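Local coordinates for protein aminoglycoside phosphotransferase (Alicyclobacillus acidocaldarius subsp. acidocaldarius, PDB 4PDY) that probably acts as a transferase of the aminoglycoside phosphotransferase family, moving phosphate to a substrate not yet established, at residues D255-L260 and C277-F281; I298-P302 and R335-A340. One frame throughout, in Å; residues are numbered along the deposited sequence.

Interaction 1. Residues D255-L260 and C277-F281; sequences DMAHLL and CFLHF
The carbonyl oxygen of Cys-277 is held by two backbone N-H groups: Phe-281 N lies 3.0 Å from Cys-277 O, and His-280 N makes a weaker bond to it. This helical turn sets Cys-277, Phe-278 and Phe-281 against Met-256, Leu-259 and Leu-260. The two helices, 252-266 and 271-284, form an antiparallel helical hairpin, with local axes 11.2 Å apart at 154°, in the helical lobe of this kinase-like fold.

Met-256, a selenomethionine, in one of its two modelled conformers reaches between the two phenylalanines. CG stands anti to the backbone N (chi1 -163°), which carries the chain across one face of the Phe-281 ring, where Met-256 CG is 3.9 Å from the centroid. The bend at chi3 folds the methyl back over that ring, with Met-256 CE 3.6 Å from Phe-281 CG. The selenium lies above the same face at longer range; its close Met-aromatic contact is with the edge of Phe-278, in the ring plane and 3.7 Å from Phe-278 CD1.

Cys-277 SG sits among aliphatic groups, 3.8 Å from Leu-260 CG and 3.9 Å from Leu-259 CD2. Leu-260 CD1 meets the same corner of the Phe-278 ring as the selenium, 3.6 Å from Phe-278 CE1, while Val-295 of helix 289-300 packs on both Met-256 and Leu-260. The Asp-255 carboxylate turns to the backbone N-H groups of His-223 and Leu-224. No hydrogen bond joins the two segments, although Arg-252 ties the helices just beside them by donating to Phe-281 O; the side chains described hold by dispersion, burial and polarisable sulfur and selenium.

Interaction 2. Residues I298-P302 and R335-A340; sequences ILRFP and RQAFLA. With SCN (thiocyanate ion), chain C.
Arg-300 and Leu-339 make the nearest backbone approach, their CA atoms 7.2 Å apart, where the chain passes from helix 289-300 toward helix 303-315 alongside helix 319-347. Arg-335 stretches out from CG to NE and brings its NH2 to two carbonyls, 2.9 Å from Arg-300 O near the guanidinium plane and 3.1 Å from Leu-299 O off that plane. Both bonds are weak. On another edge Arg-335 NE donates, also weakly but fairly straight at 163°, to the nitrogen of a thiocyanate ion probably left from crystallisation.

This is an arginine drawn to backbone carbonyls near the C-terminal end of helix 289-300, where the helix dipole would probably welcome positive charge; Pro-302 then stands at the N-cap of the next helix.

Leu-339 lies against both guanidinium groups, its CB 3.5 Å from Arg-300 NH1 over one face and its CD1 over the centre of Arg-335. Arg-300 bends at chi2 (59°) and chi3. In the conformer modelled here, Gln-336 OE1 sits at the Arg-300 guanidinium edge, in its plane and 3.3 Å from Arg-300 NH2, the amide turned well out of that plane; OE1 also accepts from a water bridging Arg-300 NH1 to Gln-336 O, and NE2 donates to Asp-195. Asp-195 forms salt bridges with both arginines.

In the fold
Along the chain, helix 252-266 comes first and helix 271-284 turns back on it, so interaction 1 closes a short loop of 16 residues, most of them helical. Helix 289-300 follows directly, and interaction 2 then closes a longer span of 32 residues, through helix 303-315, onto the final helix 319-347. The two contacts run in series, neither nested nor crossed, with centres about 15 Å apart. They meet where helix 252-266 packs on helix 289-300: Ala-257 CB lies 3.6 Å from Ile-298 CG2, and Leu-299 also reaches Leu-260. Together they tie helices 252-266 and 271-284 to helix 289-300 and the C-terminal helix 319-347.

Interaction 1. Residues D255-L260 and C277-F281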
loop_
_atom_site.group_PDB
_atom_site.type_symbol
_atom_site.label_atom_id
_atom_site.label_comp_id
_atom_site.label_asym_id
_atom_site.label_seq_id
_atom_site.Cartn_x
_atom_site.Cartn_y
_atom_site.Cartn_z
ATOM N N ASP A 255 -4.153 -5.804 -1.977
ATOM C CA ASP A 255 -4.493 -4.394 -2.077
ATOM C C ASP A 255 -5.734 -4.100 -1.233
ATOM O O ASP A 255 -5.806 -3.067 -0.564
ATOM C CB ASP A 255 -4.735 -3.995 -3.538
ATOM C CG ASP A 255 -3.461 -3.518 -4.290
ATOM O OD1 ASP A 255 -2.365 -3.331 -3.696
ATOM O OD2 ASP A 255 -3.588 -3.370 -5.537
HETATM N N MSE A 256 -6.719 -4.996 -1.258
HETATM C CA MSE A 256 -7.941 -4.760 -0.507
HETATM C C MSE A 256 -7.684 -4.673 0.980
HETATM O O MSE A 256 -8.161 -3.752 1.650
HETATM C CB MSE A 256 -8.966 -5.830 -0.874
HETATM C CG MSE A 256 -10.361 -5.402 -0.454
HETATM SE SE MSE A 256 -11.643 -6.824 -0.828
HETATM C CE MSE A 256 -11.336 -7.359 -2.696
ATOM N N ALA A 257 -6.916 -5.627 1.513
ATOM C CA ALA A 257 -6.605 -5.652 2.935
ATOM C C ALA A 257 -5.732 -4.468 3.344
ATOM O O ALA A 257 -5.877 -3.963 4.441
ATOM C CB ALA A 257 -5.940 -6.979 3.326
ATOM N N HIS A 258 -4.767 -4.109 2.514
ATOM C CA HIS A 258 -3.901 -2.963 2.856
ATOM C C HIS A 258 -4.668 -1.630 2.898
ATOM O O HIS A 258 -4.512 -0.882 3.859
ATOM C CB HIS A 258 -2.682 -2.899 1.924
ATOM C CG HIS A 258 -1.802 -4.118 2.004
ATOM N ND1 HIS A 258 -1.030 -4.540 0.949
ATOM C CD2 HIS A 258 -1.622 -5.028 2.990
ATOM C CE1 HIS A 258 -0.372 -5.636 1.292
ATOM N NE2 HIS A 258 -0.699 -5.940 2.535
ATOM N N LEU A 259 -5.544 -1.414 1.935
ATOM C CA LEU A 259 -6.431 -0.258 1.977
ATOM C C LEU A 259 -7.307 -0.293 3.218
ATOM O O LEU A 259 -7.452 0.707 3.932
ATOM C CB LEU A 259 -7.291 -0.202 0.727
ATOM C CG LEU A 259 -8.299 0.958 0.697
ATOM C CD1 LEU A 259 -7.638 2.337 0.795
ATOM C CD2 LEU A 259 -9.121 0.874 -0.558
ATOM N N LEU A 260 -7.900 -1.460 3.496
ATOM C CA LEU A 260 -8.772 -1.552 4.642
ATOM C C LEU A 260 -8.038 -1.286 5.951
ATOM O O LEU A 260 -8.556 -0.624 6.840
ATOM C CB LEU A 260 -9.453 -2.932 4.678
ATOM C CG LEU A 260 -10.568 -3.153 3.659
ATOM C CD1 LEU A 260 -10.874 -4.629 3.447
ATOM C CD2 LEU A 260 -11.854 -2.455 4.092
ATOM N N CYS A 277 -15.187 0.303 0.575
ATOM C CA CYS A 277 -14.165 -0.466 -0.097
ATOM C C CYS A 277 -14.729 -1.728 -0.787
ATOM O O CYS A 277 -14.540 -1.933 -1.982
ATOM C CB CYS A 277 -13.112 -0.859 0.921
ATOM S SG CYS A 277 -11.781 -1.901 0.324
ATOM N N PHE A 278 -15.455 -2.560 -0.034
ATOM C CA PHE A 278 -15.930 -3.840 -0.567
ATOM C C PHE A 278 -16.896 -3.591 -1.730
ATOM O O PHE A 278 -16.826 -4.250 -2.756
ATOM C CB PHE A 278 -16.657 -4.653 0.509
ATOM C CG PHE A 278 -15.761 -5.200 1.596
ATOM C CD1 PHE A 278 -14.593 -5.867 1.279
ATOM C CD2 PHE A 278 -16.124 -5.100 2.929
ATOM C CE1 PHE A 278 -13.794 -6.400 2.269
ATOM C CE2 PHE A 278 -15.324 -5.641 3.925
ATOM C CZ PHE A 278 -14.157 -6.280 3.592
ATOM N N LEU A 279 -17.791 -2.617 -1.565
ATOM C CA LEU A 279 -18.765 -2.333 -2.608
ATOM C C LEU A 279 -18.073 -2.008 -3.938
ATOM O O LEU A 279 -18.532 -2.396 -5.004
ATOM C CB LEU A 279 -19.656 -1.154 -2.203
ATOM C CG LEU A 279 -20.918 -0.910 -3.017
ATOM C CD1 LEU A 279 -21.924 -2.026 -2.758
ATOM C CD2 LEU A 279 -21.516 0.448 -2.658
ATOM N N HIS A 280 -16.971 -1.247 -3.870
ATOM C CA HIS A 280 -16.317 -0.797 -5.087
ATOM C C HIS A 280 -15.365 -1.815 -5.691
ATOM O O HIS A 280 -15.204 -1.828 -6.900
ATOM C CB HIS A 280 -15.687 0.588 -4.884
ATOM C CG HIS A 280 -16.727 1.648 -4.772
ATOM N ND1 HIS A 280 -17.411 1.892 -3.606
ATOM C CD2 HIS A 280 -17.257 2.478 -5.704
ATOM C CE1 HIS A 280 -18.334 2.818 -3.825
ATOM N NE2 HIS A 280 -18.238 3.208 -5.083
ATOM N N PHE A 281 -14.767 -2.694 -4.876
ATOM C CA PHE A 281 -14.119 -3.888 -5.450
ATOM C C PHE A 281 -15.157 -4.798 -6.133
ATOM O O PHE A 281 -14.972 -5.243 -7.265
ATOM C CB PHE A 281 -13.319 -4.671 -4.389
ATOM C CG PHE A 281 -11.925 -4.152 -4.180
ATOM C CD1 PHE A 281 -10.883 -4.622 -4.965
ATOM C CD2 PHE A 281 -11.643 -3.218 -3.195
ATOM C CE1 PHE A 281 -9.591 -4.143 -4.801
ATOM C CE2 PHE A 281 -10.351 -2.741 -3.006
ATOM C CZ PHE A 281 -9.323 -3.223 -3.799
#

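Interaction 2. Residues I298-P302 and R335-A340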
loop_
_atom_site.group_PDB
_atom_site.type_symbol
_atom_site.label_atom_id
_atom_site.label_comp_id
_atom_site.label_asym_id
_atom_site.label_seq_id
_atom_site.Cartn_x
_atom_site.Cartn_y
_atom_site.Cartn_z
ATOM N N ILE A 298 -5.692 -11.480 6.846
ATOM C CA ILE A 298 -4.715 -10.415 6.904
ATOM C C ILE A 298 -5.105 -9.395 7.988
ATOM O O ILE A 298 -4.280 -9.037 8.823
ATOM C CB ILE A 298 -4.565 -9.733 5.528
ATOM C CG1 ILE A 298 -3.953 -10.684 4.508
ATOM C CG2 ILE A 298 -3.683 -8.488 5.622
ATOM C CD1 ILE A 298 -4.251 -10.320 3.078
ATOM N N LEU A 299 -6.347 -8.902 7.952
ATOM C CA LEU A 299 -6.783 -7.918 8.941
ATOM C C LEU A 299 -6.782 -8.381 10.383
ATOM O O LEU A 299 -6.527 -7.595 11.294
ATOM C CB LEU A 299 -8.179 -7.438 8.662
ATOM C CG LEU A 299 -8.394 -6.626 7.426
ATOM C CD1 LEU A 299 -9.854 -6.228 7.336
ATOM C CD2 LEU A 299 -7.496 -5.398 7.477
ATOM N N ARG A 300 -7.048 -9.672 10.599
ATOM C CA ARG A 300 -7.102 -10.183 11.950
ATOM C C ARG A 300 -5.728 -10.163 12.611
ATOM O O ARG A 300 -5.624 -10.032 13.830
ATOM C CB ARG A 300 -7.648 -11.623 11.924
ATOM C CG ARG A 300 -7.631 -12.395 13.241
ATOM C CD ARG A 300 -8.406 -11.751 14.363
ATOM N NE ARG A 300 -9.840 -11.825 14.150
ATOM C CZ ARG A 300 -10.753 -11.344 14.993
ATOM N NH1 ARG A 300 -12.037 -11.504 14.708
ATOM N NH2 ARG A 300 -10.387 -10.733 16.124
ATOM N N PHE A 301 -4.672 -10.319 11.821
ATOM C CA PHE A 301 -3.327 -10.345 12.406
ATOM C C PHE A 301 -3.027 -8.993 13.066
ATOM O O PHE A 301 -3.328 -7.958 12.453
ATOM C CB PHE A 301 -2.251 -10.586 11.364
ATOM C CG PHE A 301 -0.943 -10.937 11.973
ATOM C CD1 PHE A 301 -0.629 -12.267 12.279
ATOM C CD2 PHE A 301 -0.041 -9.934 12.302
ATOM C CE1 PHE A 301 0.570 -12.577 12.875
ATOM C CE2 PHE A 301 1.161 -10.242 12.906
ATOM C CZ PHE A 301 1.472 -11.564 13.195
ATOM N N PRO A 302 -2.435 -8.982 14.267
ATOM C CA PRO A 302 -2.087 -7.722 14.949
ATOM C C PRO A 302 -0.807 -7.083 14.376
ATOM O O PRO A 302 0.250 -7.049 15.005
ATOM C CB PRO A 302 -1.942 -8.149 16.411
ATOM C CG PRO A 302 -1.414 -9.546 16.324
ATOM C CD PRO A 302 -2.070 -10.156 15.098
ATOM N N ARG A 335 -11.970 -2.322 17.131
ATOM C CA ARG A 335 -11.385 -3.208 16.122
ATOM C C ARG A 335 -11.959 -4.633 16.244
ATOM O O ARG A 335 -12.357 -5.244 15.245
ATOM C CB ARG A 335 -9.858 -3.214 16.257
ATOM C CG ARG A 335 -9.150 -4.217 15.361
ATOM C CD ARG A 335 -7.639 -4.104 15.482
ATOM N NE ARG A 335 -6.933 -5.108 14.703
ATOM C CZ ARG A 335 -6.772 -6.385 15.085
ATOM N NH1 ARG A 335 -7.244 -6.804 16.253
ATOM N NH2 ARG A 335 -6.119 -7.228 14.297
ATOM N N GLN A 336 -12.001 -5.148 17.474
ATOM C CA GLN A 336 -12.597 -6.466 17.739
ATOM C C GLN A 336 -14.044 -6.509 17.263
ATOM O O GLN A 336 -14.456 -7.457 16.603
ATOM C CB GLN A 336 -12.547 -6.797 19.235
ATOM C CG GLN A 336 -11.159 -7.117 19.761
ATOM C CD GLN A 336 -10.540 -8.325 19.094
ATOM O OE1 GLN A 336 -11.163 -9.385 19.010
ATOM N NE2 GLN A 336 -9.314 -8.187 18.645
ATOM N N ALA A 337 -14.813 -5.468 17.582
ATOM C CA ALA A 337 -16.229 -5.403 17.195
ATOM C C ALA A 337 -16.411 -5.407 15.678
ATOM O O ALA A 337 -17.305 -6.038 15.128
ATOM C CB ALA A 337 -16.887 -4.167 17.788
ATOM N N PHE A 338 -15.562 -4.663 14.997
ATOM C CA PHE A 338 -15.629 -4.615 13.553
ATOM C C PHE A 338 -15.319 -5.966 12.932
ATOM O O PHE A 338 -16.030 -6.427 12.037
ATOM C CB PHE A 338 -14.707 -3.567 12.925
ATOM C CG PHE A 338 -14.660 -3.707 11.443
ATOM C CD1 PHE A 338 -15.713 -3.255 10.657
ATOM C CD2 PHE A 338 -13.651 -4.436 10.841
ATOM C CE1 PHE A 338 -15.716 -3.508 9.291
ATOM C CE2 PHE A 338 -13.643 -4.663 9.479
ATOM C CZ PHE A 338 -14.674 -4.186 8.701
ATOM N N LEU A 339 -14.237 -6.584 13.399
ATOM C CA LEU A 339 -13.840 -7.871 12.847
ATOM C C LEU A 339 -14.881 -8.937 13.139
ATOM O O LEU A 339 -15.094 -9.801 12.313
ATOM C CB LEU A 339 -12.456 -8.290 13.323
ATOM C CG LEU A 339 -11.317 -7.360 12.875
ATOM C CD1 LEU A 339 -10.047 -7.710 13.633
ATOM C CD2 LEU A 339 -11.101 -7.441 11.372
ATOM N N ALA A 340 -15.547 -8.830 14.281
ATOM C CA ALA A 340 -16.622 -9.747 14.649
ATOM C C ALA A 340 -17.825 -9.645 13.727
ATOM O O ALA A 340 -18.377 -10.645 13.266
ATOM C CB ALA A 340 -17.047 -9.496 16.078
HETATM S S SCN C . -3.163 -4.204 13.276
HETATM C C SCN C . -4.435 -3.942 12.688
HETATM N N SCN C . -5.408 -3.741 12.237
HETATM O O HOH W 1 -13.330 -9.978 16.839
#